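Local structure of excinuclease ABC, subunit A. (Deinococcus radiodurans, 2VF7) at residues 172-177 against 203-209; 196-200 against 239-243; 218-224 against 255-260; 599-604 against 633-637. The protein binds DNA and hydrolyses ATP as a zinc-containing UvrA member of the ABC superfamily, probably taking part in damage recognition during DNA excision repair. The protein carries 1 engineered substitution. One frame throughout, in Å; residues are numbered along the deposited sequence. Where two conformers were deposited one is given.

Contact 1. Residues 172-177 against 203-209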
loop_
_atom_site.group_PDB
_atom_site.type_symbol
_atom_site.label_atom_id
_atom_site.label_comp_id
_atom_site.label_asym_id
_atom_site.label_seq_id
_atom_site.Cartn_x
_atom_site.Cartn_y
_atom_site.Cartn_z
ATOM N N PRO A 172 46.197 9.970 -12.455
ATOM C CA PRO A 172 46.197 11.122 -13.370
ATOM C C PRO A 172 47.036 10.971 -14.647
ATOM O O PRO A 172 47.099 11.925 -15.431
ATOM C CB PRO A 172 46.767 12.265 -12.498
ATOM C CG PRO A 172 46.882 11.702 -11.119
ATOM C CD PRO A 172 47.066 10.235 -11.298
ATOM N N SER A 173 47.667 9.807 -14.858
ATOM C CA SER A 173 48.323 9.485 -16.149
ATOM C C SER A 173 47.286 9.115 -17.204
ATOM O O SER A 173 47.517 9.268 -18.415
ATOM C CB SER A 173 49.368 8.361 -16.013
ATOM O OG SER A 173 48.844 7.185 -15.405
ATOM N N LEU A 174 46.127 8.657 -16.733
ATOM C CA LEU A 174 45.033 8.244 -17.613
ATOM C C LEU A 174 44.426 9.406 -18.413
ATOM O O LEU A 174 44.456 10.563 -18.003
ATOM C CB LEU A 174 43.965 7.483 -16.805
ATOM C CG LEU A 174 43.991 5.951 -16.704
ATOM C CD1 LEU A 174 45.260 5.298 -17.252
ATOM C CD2 LEU A 174 43.734 5.502 -15.288
ATOM N N THR A 175 43.893 9.062 -19.572
ATOM C CA THR A 175 43.179 9.956 -20.452
ATOM C C THR A 175 41.702 9.947 -20.012
ATOM O O THR A 175 41.248 8.984 -19.384
ATOM C CB THR A 175 43.359 9.406 -21.893
ATOM O OG1 THR A 175 44.071 10.341 -22.719
ATOM C CG2 THR A 175 42.054 9.005 -22.537
ATOM N N ILE A 176 40.944 11.009 -20.312
ATOM C CA ILE A 176 39.505 11.002 -20.008
ATOM C C ILE A 176 38.793 9.789 -20.687
ATOM O O ILE A 176 38.005 9.097 -20.044
ATOM C CB ILE A 176 38.812 12.392 -20.255
ATOM C CG1 ILE A 176 39.331 13.464 -19.289
ATOM C CG2 ILE A 176 37.303 12.289 -20.088
ATOM C CD1 ILE A 176 38.891 14.945 -19.666
ATOM N N ARG A 177 39.104 9.504 -21.953
ATOM C CA ARG A 177 38.610 8.274 -22.640
ATOM C C ARG A 177 39.081 6.947 -21.963
ATOM O O ARG A 177 38.422 5.895 -22.092
ATOM C CB ARG A 177 39.008 8.298 -24.135
ATOM C CG ARG A 177 38.233 7.314 -25.023
ATOM C CD ARG A 177 38.633 7.343 -26.511
ATOM N NE ARG A 177 38.648 8.684 -27.109
ATOM C CZ ARG A 177 37.630 9.245 -27.748
ATOM N NH1 ARG A 177 36.477 8.596 -27.893
ATOM N NH2 ARG A 177 37.754 10.465 -28.240
ATOM N N ASP A 203 39.608 18.090 -24.500
ATOM C CA ASP A 203 40.461 17.011 -24.984
ATOM C C ASP A 203 40.421 15.761 -24.077
ATOM O O ASP A 203 40.890 15.722 -22.934
ATOM C CB ASP A 203 41.904 17.523 -25.155
ATOM C CG ASP A 203 42.766 16.626 -26.041
ATOM O OD1 ASP A 203 42.368 15.492 -26.394
ATOM O OD2 ASP A 203 43.877 17.083 -26.391
ATOM N N VAL A 204 39.862 14.725 -24.663
ATOM C CA VAL A 204 39.502 13.513 -23.995
ATOM C C VAL A 204 40.622 12.434 -24.174
ATOM O O VAL A 204 40.644 11.419 -23.477
ATOM C CB VAL A 204 38.084 13.162 -24.550
ATOM C CG1 VAL A 204 37.926 11.708 -25.004
ATOM C CG2 VAL A 204 36.986 13.677 -23.597
ATOM N N ASP A 205 41.571 12.715 -25.072
ATOM C CA ASP A 205 42.645 11.779 -25.442
ATOM C C ASP A 205 44.039 12.309 -25.065
ATOM O O ASP A 205 45.025 12.020 -25.737
ATOM C CB ASP A 205 42.586 11.457 -26.944
ATOM C CG ASP A 205 41.237 10.927 -27.372
ATOM O OD1 ASP A 205 40.893 9.797 -26.977
ATOM O OD2 ASP A 205 40.517 11.643 -28.103
ATOM N N VAL A 206 44.097 13.054 -23.962
ATOM C CA VAL A 206 45.333 13.654 -23.423
ATOM C C VAL A 206 45.385 13.357 -21.924
ATOM O O VAL A 206 44.355 13.406 -21.263
ATOM C CB VAL A 206 45.307 15.174 -23.708
ATOM C CG1 VAL A 206 45.486 16.017 -22.441
ATOM C CG2 VAL A 206 46.303 15.534 -24.811
ATOM N N PRO A 207 46.569 13.036 -21.367
ATOM C CA PRO A 207 46.527 12.645 -19.946
ATOM C C PRO A 207 45.962 13.747 -19.024
ATOM O O PRO A 207 46.163 14.952 -19.272
ATOM C CB PRO A 207 47.998 12.348 -19.618
ATOM C CG PRO A 207 48.645 12.134 -20.960
ATOM C CD PRO A 207 47.953 13.010 -21.900
ATOM N N TRP A 208 45.260 13.324 -17.976
ATOM C CA TRP A 208 44.535 14.242 -17.105
ATOM C C TRP A 208 45.419 15.448 -16.667
ATOM O O TRP A 208 45.131 16.603 -17.002
ATOM C CB TRP A 208 43.935 13.459 -15.927
ATOM C CG TRP A 208 43.149 14.291 -14.953
ATOM C CD1 TRP A 208 43.579 14.740 -13.746
ATOM C CD2 TRP A 208 41.800 14.781 -15.105
ATOM N NE1 TRP A 208 42.598 15.474 -13.133
ATOM C CE2 TRP A 208 41.495 15.522 -13.943
ATOM C CE3 TRP A 208 40.832 14.682 -16.114
ATOM C CZ2 TRP A 208 40.250 16.144 -13.744
ATOM C CZ3 TRP A 208 39.582 15.316 -15.916
ATOM C CH2 TRP A 208 39.318 16.044 -14.740
ATOM N N ARG A 209 46.513 15.169 -15.975
ATOM C CA ARG A 209 47.428 16.203 -15.456
ATOM C C ARG A 209 47.916 17.266 -16.468
ATOM O O ARG A 209 48.427 18.315 -16.079
ATOM C CB ARG A 209 48.618 15.525 -14.789
ATOM C CG ARG A 209 49.683 15.094 -15.766
ATOM C CD ARG A 209 50.251 13.724 -15.471
ATOM N NE ARG A 209 50.645 13.494 -14.078
ATOM C CZ ARG A 209 51.092 12.320 -13.639
ATOM N NH1 ARG A 209 51.210 11.308 -14.497
ATOM N NH2 ARG A 209 51.432 12.152 -12.358
HETATM O O HOH W 1 41.746 13.862 -21.218
#
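The guanidinium of R177 and the carboxylate of D205 lie nearly in one plane, 6° apart, and meet edge to edge, while V204 CG1 rests over one face of the guanidinium, 3.5 Å from R177 NH2. The grip is side-on: R177 NE faces D205 OD1 at a modelled 2.5 Å, short for such a pair, and R177 NH2 reaches D205 OD2 at 3.0 Å, each oxygen offering its syn lone pair. The indole of W208 turns its edge to I176, whose CG1 lies 3.7 Å from W208 CE3; its NE1 is bonded to E165. These side chains frame two mostly loop segments on either side of helix 187-199 in sequence, in the UvrA DNA-binding domain. Their backbones are joined where R177 N donates to V204 O at 2.9 Å and where W208 N donates to L174 O, also at 2.9 Å. A water accepts from I176 N and donates to the carbonyls of D203 and V206, linking the two backbones between those bonds. Were R177 an alanine, D205 would probably be left without its charged mate and V204 CG1 without the flat group it covers. Two roughly parallel N-H...O bonds fix the rotation of guanidinium and carboxylate together, and their opposite charges would tend to stabilise each other at the solvent-facing margin, while I176 packs on the edge of W208 on the more buried side.

Contact 2. Residues 196-200 against 239-243; sequences ILVTL and TQRAL
V198 and T199 of helix 187-199 meet T239, Q240 and L243 of helix 236-245 in a small helix-helix contact within the UvrA DNA-binding domain. Only 187 Å² is buried here, and no hydrogen bond crosses the gap, so van der Waals packing carries the contact. Its centre is T239, whose methyl reaches two neighbours at once: T239 CG2 is 4.2 Å from V198 CG2 and just as far from the hydroxyl oxygen of T199. The two side chains of helix 187-199 each meet T239 at about a right angle. In one of two conformers Q240 NE2 makes a doubtful, poorly angled approach to V198 O. That T239 methyl points across because it stands anti to the backbone N, which leaves OG1 beside the N (chi1 -61°) and turned back toward its own helix, where it bonds to the carbonyl of T235. T199 is held in a comparable way, its OG1 being bonded to the carbonyl of P229 in strand 227-230. Both threonine hydroxyls are satisfied outside the pair and meet the other helix only as van der Waals neighbours, V198 CG2 lying 4.1 Å from T239 OG1. Farther out, V228 of the same strand packs against I196, T199 and L200, while L243 leans on P229 and Y231, so the strand is in contact with both helices. L234 adds a further neighbour to T239. Within the second helix, L243 N donates to T239 O at 3.0 Å, one turn of helix setting the spacing between the two residues that point at the first. At the margin, L243 CD1 comes to 3.9 Å from T199 O.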
loop_
_atom_site.group_PDB
_atom_site.type_symbol
_atom_site.label_atom_id
_atom_site.label_comp_id
_atom_site.label_asym_id
_atom_site.label_seq_id
_atom_site.Cartn_x
_atom_site.Cartn_y
_atom_site.Cartn_z
ATOM N N ILE A 196 29.929 14.006 -23.830
ATOM C CA ILE A 196 29.483 15.377 -23.579
ATOM C C ILE A 196 30.686 16.311 -23.646
ATOM O O ILE A 196 30.622 17.342 -24.327
ATOM C CB ILE A 196 28.669 15.531 -22.242
ATOM C CG1 ILE A 196 27.312 14.855 -22.375
ATOM C CG2 ILE A 196 28.486 17.030 -21.842
ATOM C CD1 ILE A 196 26.643 14.678 -21.098
ATOM N N LEU A 197 31.775 15.954 -22.960
ATOM C CA LEU A 197 33.024 16.718 -23.032
ATOM C C LEU A 197 33.613 16.909 -24.428
ATOM O O LEU A 197 34.205 17.954 -24.675
ATOM C CB LEU A 197 34.106 16.158 -22.083
ATOM C CG LEU A 197 33.833 16.061 -20.569
ATOM C CD1 LEU A 197 35.071 15.611 -19.796
ATOM C CD2 LEU A 197 33.302 17.389 -20.024
ATOM N N VAL A 198 33.477 15.940 -25.346
ATOM C CA VAL A 198 34.037 16.131 -26.704
ATOM C C VAL A 198 33.226 17.140 -27.512
ATOM O O VAL A 198 33.814 17.909 -28.300
ATOM C CB VAL A 198 34.297 14.805 -27.531
ATOM C CG1 VAL A 198 34.843 13.682 -26.635
ATOM C CG2 VAL A 198 33.074 14.347 -28.226
ATOM N N THR A 199 31.901 17.174 -27.292
ATOM C CA THR A 199 31.014 18.205 -27.876
ATOM C C THR A 199 31.433 19.591 -27.369
ATOM O O THR A 199 31.480 20.572 -28.110
ATOM C CB THR A 199 29.499 17.909 -27.533
ATOM O OG1 THR A 199 29.049 16.801 -28.305
ATOM C CG2 THR A 199 28.592 19.081 -27.821
ATOM N N LEU A 200 31.744 19.665 -26.086
ATOM C CA LEU A 200 32.155 20.920 -25.488
ATOM C C LEU A 200 33.572 21.339 -25.877
ATOM O O LEU A 200 33.992 22.426 -25.511
ATOM C CB LEU A 200 32.047 20.849 -23.967
ATOM C CG LEU A 200 30.672 20.855 -23.321
ATOM C CD1 LEU A 200 30.879 20.780 -21.827
ATOM C CD2 LEU A 200 29.912 22.124 -23.716
ATOM N N THR A 239 33.269 15.009 -34.882
ATOM C CA THR A 239 32.267 15.671 -34.027
ATOM C C THR A 239 32.209 17.183 -34.263
ATOM O O THR A 239 31.128 17.783 -34.277
ATOM C CB THR A 239 32.520 15.407 -32.518
ATOM O OG1 THR A 239 32.437 14.000 -32.250
ATOM C CG2 THR A 239 31.495 16.145 -31.631
ATOM N N GLN A 240 33.362 17.810 -34.457
ATOM C CA GLN A 240 33.394 19.254 -34.690
ATOM C C GLN A 240 32.862 19.635 -36.057
ATOM O O GLN A 240 32.379 20.763 -36.245
ATOM C CB GLN A 240 34.800 19.822 -34.508
ATOM C CG GLN A 240 35.344 19.712 -33.089
ATOM C CD GLN A 240 34.478 20.425 -32.052
ATOM O OE1 GLN A 240 33.806 21.411 -32.349
ATOM N NE2 GLN A 240 34.490 19.915 -30.829
ATOM N N ARG A 241 32.976 18.709 -37.010
ATOM C CA ARG A 241 32.457 18.912 -38.369
ATOM C C ARG A 241 30.966 18.637 -38.415
ATOM O O ARG A 241 30.248 19.240 -39.197
ATOM C CB ARG A 241 33.213 18.039 -39.392
ATOM C CG ARG A 241 34.748 18.181 -39.266
ATOM C CD ARG A 241 35.532 17.558 -40.436
ATOM N NE ARG A 241 36.097 16.236 -40.141
ATOM C CZ ARG A 241 35.548 15.082 -40.515
ATOM N NH1 ARG A 241 34.401 15.054 -41.206
ATOM N NH2 ARG A 241 36.149 13.945 -40.204
ATOM N N ALA A 242 30.516 17.707 -37.585
ATOM C CA ALA A 242 29.096 17.458 -37.368
ATOM C C ALA A 242 28.442 18.738 -36.838
ATOM O O ALA A 242 27.470 19.215 -37.414
ATOM C CB ALA A 242 28.908 16.305 -36.395
ATOM N N LEU A 243 29.012 19.320 -35.776
ATOM C CA LEU A 243 28.495 20.576 -35.209
ATOM C C LEU A 243 28.476 21.698 -36.228
ATOM O O LEU A 243 27.500 22.446 -36.319
ATOM C CB LEU A 243 29.275 21.005 -33.962
ATOM C CG LEU A 243 29.188 20.074 -32.752
ATOM C CD1 LEU A 243 30.273 20.400 -31.779
ATOM C CD2 LEU A 243 27.810 20.104 -32.090
#

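Contact 3. Residues 218-224 against 255-260; sequences WILFTDE and FSSARR
Carbonyls in the last turn of helix 213-221 accept N-H groups from the first turn of helix 258-268, so I219, L220, A258 and R259 join two helices end to end. A258 N donates to I219 O at 3.2 Å, and R259 N donates to L220 O at 3.0 Å. This junction within the UvrA DNA-binding domain sets a helix C-terminus against a helix N-terminus, whose dipoles would be expected to favour each other. S257 is the N-cap of the second helix: its OG accepts from R260 N and, through its own hydrogen, donates to T222 O at 2.8 Å. One hydroxyl thus caps one helix while holding the residue that leaves the other. A water donates to T222 O and E224 O and accepts from S257 N, knitting the same corner.

Beside the junction, W218 and F255 form an offset stack, the six-membered ring of W218 and the F255 ring being 4.5 Å apart at their centroids with planes 17° from parallel. T222 CG2 sits beside the stack, above the centre of the W218 indole and 3.5 Å from F255 CE2 at that ring's edge. F221 turns the edge of its ring to R259, CD1 lying over one face of the guanidinium. L197 and I196 of helix 187-199 pack against F255. T222 OG1 accepts from E224 N, an ST turn that brings the glutamate back toward the indole. There W218 NE1 donates to E224 OE1 at 3.1 Å, within the ring plane but from well above the carboxylate plane.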
loop_
_atom_site.group_PDB
_atom_site.type_symbol
_atom_site.label_atom_id
_atom_site.label_comp_id
_atom_site.label_asym_id
_atom_site.label_seq_id
_atom_site.Cartn_x
_atom_site.Cartn_y
_atom_site.Cartn_z
ATOM N N TRP A 218 36.612 22.423 -13.151
ATOM C CA TRP A 218 35.243 22.424 -13.702
ATOM C C TRP A 218 34.645 21.023 -13.810
ATOM O O TRP A 218 33.586 20.742 -13.254
ATOM C CB TRP A 218 35.244 23.087 -15.076
ATOM C CG TRP A 218 33.894 23.425 -15.578
ATOM C CD1 TRP A 218 33.189 24.556 -15.308
ATOM C CD2 TRP A 218 33.075 22.636 -16.449
ATOM N NE1 TRP A 218 31.977 24.525 -15.948
ATOM C CE2 TRP A 218 31.880 23.360 -16.661
ATOM C CE3 TRP A 218 33.237 21.395 -17.078
ATOM C CZ2 TRP A 218 30.842 22.882 -17.462
ATOM C CZ3 TRP A 218 32.201 20.917 -17.880
ATOM C CH2 TRP A 218 31.020 21.666 -18.067
ATOM N N ILE A 219 35.345 20.142 -14.518
ATOM C CA ILE A 219 34.933 18.755 -14.709
ATOM C C ILE A 219 34.557 18.074 -13.390
ATOM O O ILE A 219 33.531 17.387 -13.290
ATOM C CB ILE A 219 36.050 17.969 -15.451
ATOM C CG1 ILE A 219 36.210 18.544 -16.861
ATOM C CG2 ILE A 219 35.763 16.463 -15.479
ATOM C CD1 ILE A 219 37.346 17.975 -17.649
ATOM N N LEU A 220 35.411 18.281 -12.391
ATOM C CA LEU A 220 35.308 17.645 -11.078
ATOM C C LEU A 220 34.322 18.325 -10.115
ATOM O O LEU A 220 33.640 17.635 -9.370
ATOM C CB LEU A 220 36.698 17.578 -10.447
ATOM C CG LEU A 220 37.559 16.312 -10.429
ATOM C CD1 LEU A 220 37.361 15.350 -11.610
ATOM C CD2 LEU A 220 39.025 16.722 -10.312
ATOM N N PHE A 221 34.233 19.656 -10.137
ATOM C CA PHE A 221 33.519 20.398 -9.078
ATOM C C PHE A 221 32.314 21.301 -9.462
ATOM O O PHE A 221 31.540 21.704 -8.573
ATOM C CB PHE A 221 34.511 21.163 -8.189
ATOM C CG PHE A 221 35.545 20.274 -7.533
ATOM C CD1 PHE A 221 35.219 19.490 -6.431
ATOM C CD2 PHE A 221 36.849 20.220 -8.027
ATOM C CE1 PHE A 221 36.181 18.661 -5.822
ATOM C CE2 PHE A 221 37.822 19.399 -7.428
ATOM C CZ PHE A 221 37.487 18.613 -6.323
ATOM N N THR A 222 32.156 21.632 -10.742
ATOM C CA THR A 222 31.078 22.524 -11.168
ATOM C C THR A 222 29.691 22.063 -10.719
ATOM O O THR A 222 29.484 20.872 -10.507
ATOM C CB THR A 222 31.094 22.783 -12.699
ATOM O OG1 THR A 222 30.211 23.861 -13.009
ATOM C CG2 THR A 222 30.669 21.559 -13.494
ATOM N N ASP A 223 28.764 23.022 -10.557
ATOM C CA ASP A 223 27.328 22.753 -10.324
ATOM C C ASP A 223 26.533 22.864 -11.620
ATOM O O ASP A 223 25.338 22.529 -11.687
ATOM C CB ASP A 223 26.754 23.777 -9.348
ATOM C CG ASP A 223 27.129 23.501 -7.898
ATOM O OD1 ASP A 223 27.366 24.484 -7.170
ATOM O OD2 ASP A 223 27.167 22.320 -7.481
ATOM N N GLU A 224 27.209 23.405 -12.627
ATOM C CA GLU A 224 26.680 23.585 -13.952
ATOM C C GLU A 224 26.328 22.250 -14.577
ATOM O O GLU A 224 27.039 21.245 -14.403
ATOM C CB GLU A 224 27.703 24.320 -14.826
ATOM C CG GLU A 224 27.806 25.841 -14.559
ATOM C CD GLU A 224 28.833 26.537 -15.459
ATOM O OE1 GLU A 224 29.244 25.963 -16.497
ATOM O OE2 GLU A 224 29.227 27.671 -15.133
ATOM N N PHE A 255 25.247 17.356 -18.697
ATOM C CA PHE A 255 26.490 17.210 -17.939
ATOM C C PHE A 255 26.220 17.037 -16.447
ATOM O O PHE A 255 25.292 17.615 -15.902
ATOM C CB PHE A 255 27.413 18.408 -18.166
ATOM C CG PHE A 255 28.759 18.257 -17.524
ATOM C CD1 PHE A 255 29.668 17.310 -17.995
ATOM C CD2 PHE A 255 29.110 19.048 -16.431
ATOM C CE1 PHE A 255 30.922 17.150 -17.381
ATOM C CE2 PHE A 255 30.351 18.900 -15.806
ATOM C CZ PHE A 255 31.265 17.951 -16.285
ATOM N N SER A 256 27.000 16.186 -15.806
ATOM C CA SER A 256 27.034 16.128 -14.363
ATOM C C SER A 256 28.483 16.007 -13.933
ATOM O O SER A 256 29.204 15.119 -14.394
ATOM C CB SER A 256 26.228 14.962 -13.824
ATOM O OG SER A 256 26.984 14.348 -12.800
ATOM N N SER A 257 28.923 16.909 -13.064
ATOM C CA SER A 257 30.313 16.893 -12.606
ATOM C C SER A 257 30.600 15.626 -11.800
ATOM O O SER A 257 29.673 14.947 -11.378
ATOM C CB SER A 257 30.614 18.131 -11.783
ATOM O OG SER A 257 29.835 18.133 -10.608
ATOM N N ALA A 258 31.879 15.291 -11.600
ATOM C CA ALA A 258 32.224 14.104 -10.817
ATOM C C ALA A 258 31.635 14.181 -9.406
ATOM O O ALA A 258 31.091 13.197 -8.907
ATOM C CB ALA A 258 33.730 13.891 -10.767
ATOM N N ARG A 259 31.755 15.345 -8.761
ATOM C CA ARG A 259 31.189 15.557 -7.436
ATOM C C ARG A 259 29.669 15.346 -7.399
ATOM O O ARG A 259 29.180 14.584 -6.582
ATOM C CB ARG A 259 31.568 16.941 -6.924
ATOM C CG ARG A 259 30.981 17.281 -5.573
ATOM C CD ARG A 259 30.895 18.784 -5.418
ATOM N NE ARG A 259 31.922 19.286 -4.521
ATOM C CZ ARG A 259 32.215 20.575 -4.339
ATOM N NH1 ARG A 259 31.562 21.523 -5.018
ATOM N NH2 ARG A 259 33.173 20.920 -3.469
ATOM N N ARG A 260 28.938 16.015 -8.288
ATOM C CA ARG A 260 27.488 15.886 -8.401
ATOM C C ARG A 260 27.040 14.416 -8.462
ATOM O O ARG A 260 26.157 13.977 -7.701
ATOM C CB ARG A 260 27.024 16.640 -9.642
ATOM C CG ARG A 260 25.530 16.560 -9.959
ATOM C CD ARG A 260 25.053 17.869 -10.557
ATOM N NE ARG A 260 23.929 18.307 -9.748
ATOM C CZ ARG A 260 23.571 19.563 -9.521
ATOM N NH1 ARG A 260 24.235 20.588 -10.035
ATOM N NH2 ARG A 260 22.520 19.777 -8.759
HETATM O O HOH W 2 27.444 19.406 -12.094
#

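Contact 4. Residues 599-604 against 633-637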
loop_
_atom_site.group_PDB
_atom_site.type_symbol
_atom_site.label_atom_id
_atom_site.label_comp_id
_atom_site.label_asym_id
_atom_site.label_seq_id
_atom_site.Cartn_x
_atom_site.Cartn_y
_atom_site.Cartn_z
ATOM N N ARG A 599 19.007 -16.606 -8.092
ATOM C CA ARG A 599 20.135 -17.162 -8.869
ATOM C C ARG A 599 20.684 -18.382 -8.165
ATOM O O ARG A 599 21.031 -19.376 -8.802
ATOM C CB ARG A 599 21.342 -16.244 -8.853
ATOM C CG ARG A 599 21.299 -15.056 -9.660
ATOM C CD ARG A 599 22.561 -14.988 -10.484
ATOM N NE ARG A 599 22.275 -15.586 -11.775
ATOM C CZ ARG A 599 21.600 -14.978 -12.741
ATOM N NH1 ARG A 599 21.147 -13.744 -12.578
ATOM N NH2 ARG A 599 21.397 -15.612 -13.872
ATOM N N SER A 600 20.846 -18.235 -6.845
ATOM C CA SER A 600 21.501 -19.216 -5.986
ATOM C C SER A 600 20.647 -20.447 -5.759
ATOM O O SER A 600 19.410 -20.354 -5.646
ATOM C CB SER A 600 21.834 -18.597 -4.640
ATOM O OG SER A 600 22.731 -17.505 -4.786
ATOM N N ASN A 601 21.330 -21.591 -5.688
ATOM C CA ASN A 601 20.712 -22.859 -5.345
ATOM C C ASN A 601 21.767 -23.885 -4.866
ATOM O O ASN A 601 22.972 -23.630 -4.956
ATOM C CB ASN A 601 19.820 -23.353 -6.510
ATOM C CG ASN A 601 20.544 -23.396 -7.863
ATOM O OD1 ASN A 601 19.949 -23.110 -8.892
ATOM N ND2 ASN A 601 21.811 -23.764 -7.862
ATOM N N MET A 602 21.328 -25.013 -4.307
ATOM C CA MET A 602 22.271 -26.083 -3.922
ATOM C C MET A 602 23.190 -26.443 -5.076
ATOM O O MET A 602 24.407 -26.594 -4.886
ATOM C CB MET A 602 21.536 -27.367 -3.545
ATOM C CG MET A 602 21.170 -27.532 -2.084
ATOM S SD MET A 602 19.848 -28.771 -1.970
ATOM C CE MET A 602 20.175 -29.419 -0.354
ATOM N N ALA A 603 22.594 -26.596 -6.261
ATOM C CA ALA A 603 23.289 -27.143 -7.434
ATOM C C ALA A 603 24.587 -26.418 -7.728
ATOM O O ALA A 603 25.590 -26.999 -8.137
ATOM C CB ALA A 603 22.397 -27.077 -8.657
ATOM N N THR A 604 24.547 -25.124 -7.506
ATOM C CA THR A 604 25.608 -24.241 -7.903
ATOM C C THR A 604 26.494 -23.868 -6.703
ATOM O O THR A 604 27.663 -23.565 -6.891
ATOM C CB THR A 604 24.967 -23.050 -8.604
ATOM O OG1 THR A 604 25.859 -22.539 -9.585
ATOM C CG2 THR A 604 24.475 -21.968 -7.611
ATOM N N SER A 633 24.542 -23.033 -18.551
ATOM C CA SER A 633 24.626 -22.148 -17.414
ATOM C C SER A 633 23.433 -21.189 -17.435
ATOM O O SER A 633 23.014 -20.729 -18.500
ATOM C CB SER A 633 25.934 -21.349 -17.471
ATOM O OG SER A 633 26.229 -20.740 -16.219
ATOM N N PHE A 634 22.868 -20.893 -16.274
ATOM C CA PHE A 634 21.897 -19.799 -16.192
ATOM C C PHE A 634 22.580 -18.550 -15.645
ATOM O O PHE A 634 21.906 -17.597 -15.294
ATOM C CB PHE A 634 20.682 -20.183 -15.336
ATOM C CG PHE A 634 21.040 -20.726 -13.986
ATOM C CD1 PHE A 634 21.307 -19.866 -12.921
ATOM C CD2 PHE A 634 21.131 -22.095 -13.777
ATOM C CE1 PHE A 634 21.672 -20.363 -11.698
ATOM C CE2 PHE A 634 21.494 -22.597 -12.553
ATOM C CZ PHE A 634 21.755 -21.746 -11.516
ATOM N N ASN A 635 23.914 -18.553 -15.569
ATOM C CA ASN A 635 24.665 -17.364 -15.127
ATOM C C ASN A 635 25.382 -16.671 -16.254
ATOM O O ASN A 635 26.040 -15.647 -16.078
ATOM C CB ASN A 635 25.594 -17.679 -13.959
ATOM C CG ASN A 635 24.827 -18.072 -12.747
ATOM O OD1 ASN A 635 23.772 -17.514 -12.498
ATOM N ND2 ASN A 635 25.303 -19.065 -12.012
ATOM N N VAL A 636 25.188 -17.215 -17.434
ATOM C CA VAL A 636 25.842 -16.725 -18.615
ATOM C C VAL A 636 24.767 -16.570 -19.698
ATOM O O VAL A 636 23.881 -17.408 -19.832
ATOM C CB VAL A 636 27.036 -17.674 -19.004
ATOM C CG1 VAL A 636 27.430 -17.554 -20.461
ATOM C CG2 VAL A 636 28.251 -17.378 -18.130
ATOM N N LYS A 637 24.849 -15.476 -20.442
ATOM C CA LYS A 637 23.966 -15.203 -21.567
ATOM C C LYS A 637 24.127 -16.265 -22.671
ATOM O O LYS A 637 25.231 -16.803 -22.867
ATOM C CB LYS A 637 24.286 -13.795 -22.071
ATOM C CG LYS A 637 23.742 -13.421 -23.399
ATOM C CD LYS A 637 24.592 -12.301 -24.013
ATOM C CE LYS A 637 25.881 -12.865 -24.631
ATOM N NZ LYS A 637 26.638 -11.827 -25.358
#
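Bends at chi2 (-130°) and chi3 (94°) of R599 swing its guanidinium round to N635 and to the backbone of F634, while N635 keeps CG beside its own backbone N. R599 NE donates to N635 OD1, modelled at a short 2.5 Å; the oxygen lies somewhat out of the guanidinium plane, and the amide is turned steeply, its plane 62° from that of the guanidinium. R599 NH2 makes a weak second bond to N635 OD1 at 3.3 Å. The same NH2 also points to F634 O, at a very short modelled distance that is best treated with caution, and it bonds to the carbonyl of Q645. The F634 ring meets the backbone of R599 with its edge, F634 CE1 being 3.1 Å from R599 O, and R671 forms a cation-pi pair with the ring.

Segment 633-637 precedes the four-cysteine zinc site of C641, C644, C664 and C667, and the side chain of R599 lies about 8 Å from that of C644. N601, at the N-cap of helix 602-605, comes within about 6 Å, side chain to side chain, of the ADP-binding Q726. R599 NH1 adds a salt bridge to E647. A leucine in place of R599 would probably leave E647 without its charged partner and set the N635 amide free to turn. The backbone N of N635 donates to S633 OG at 3.3 Å, an ST turn.

Contacts 1, 2 and 3 make one compact cluster in the UvrA DNA-binding domain, their centres 17 to 19 Å apart, and share a core. Helix 187-199 links the two segments of contact 1 along the chain and contributes L197, which packs on I176 of contact 1 and on F255 and I219 of contact 3; W208 in turn packs on I219 and L220. Along the chain contacts 1 and 2 interleave, as do 2 and 3, whereas contact 1 closes before contact 3 opens. Contact 4 comes much later, in the ABC transporter range, its centre 40 to 44 Å from the others and touching none. The DNA-binding domain is thus knitted locally, apart from the zinc and nucleotide neighbourhood of contact 4.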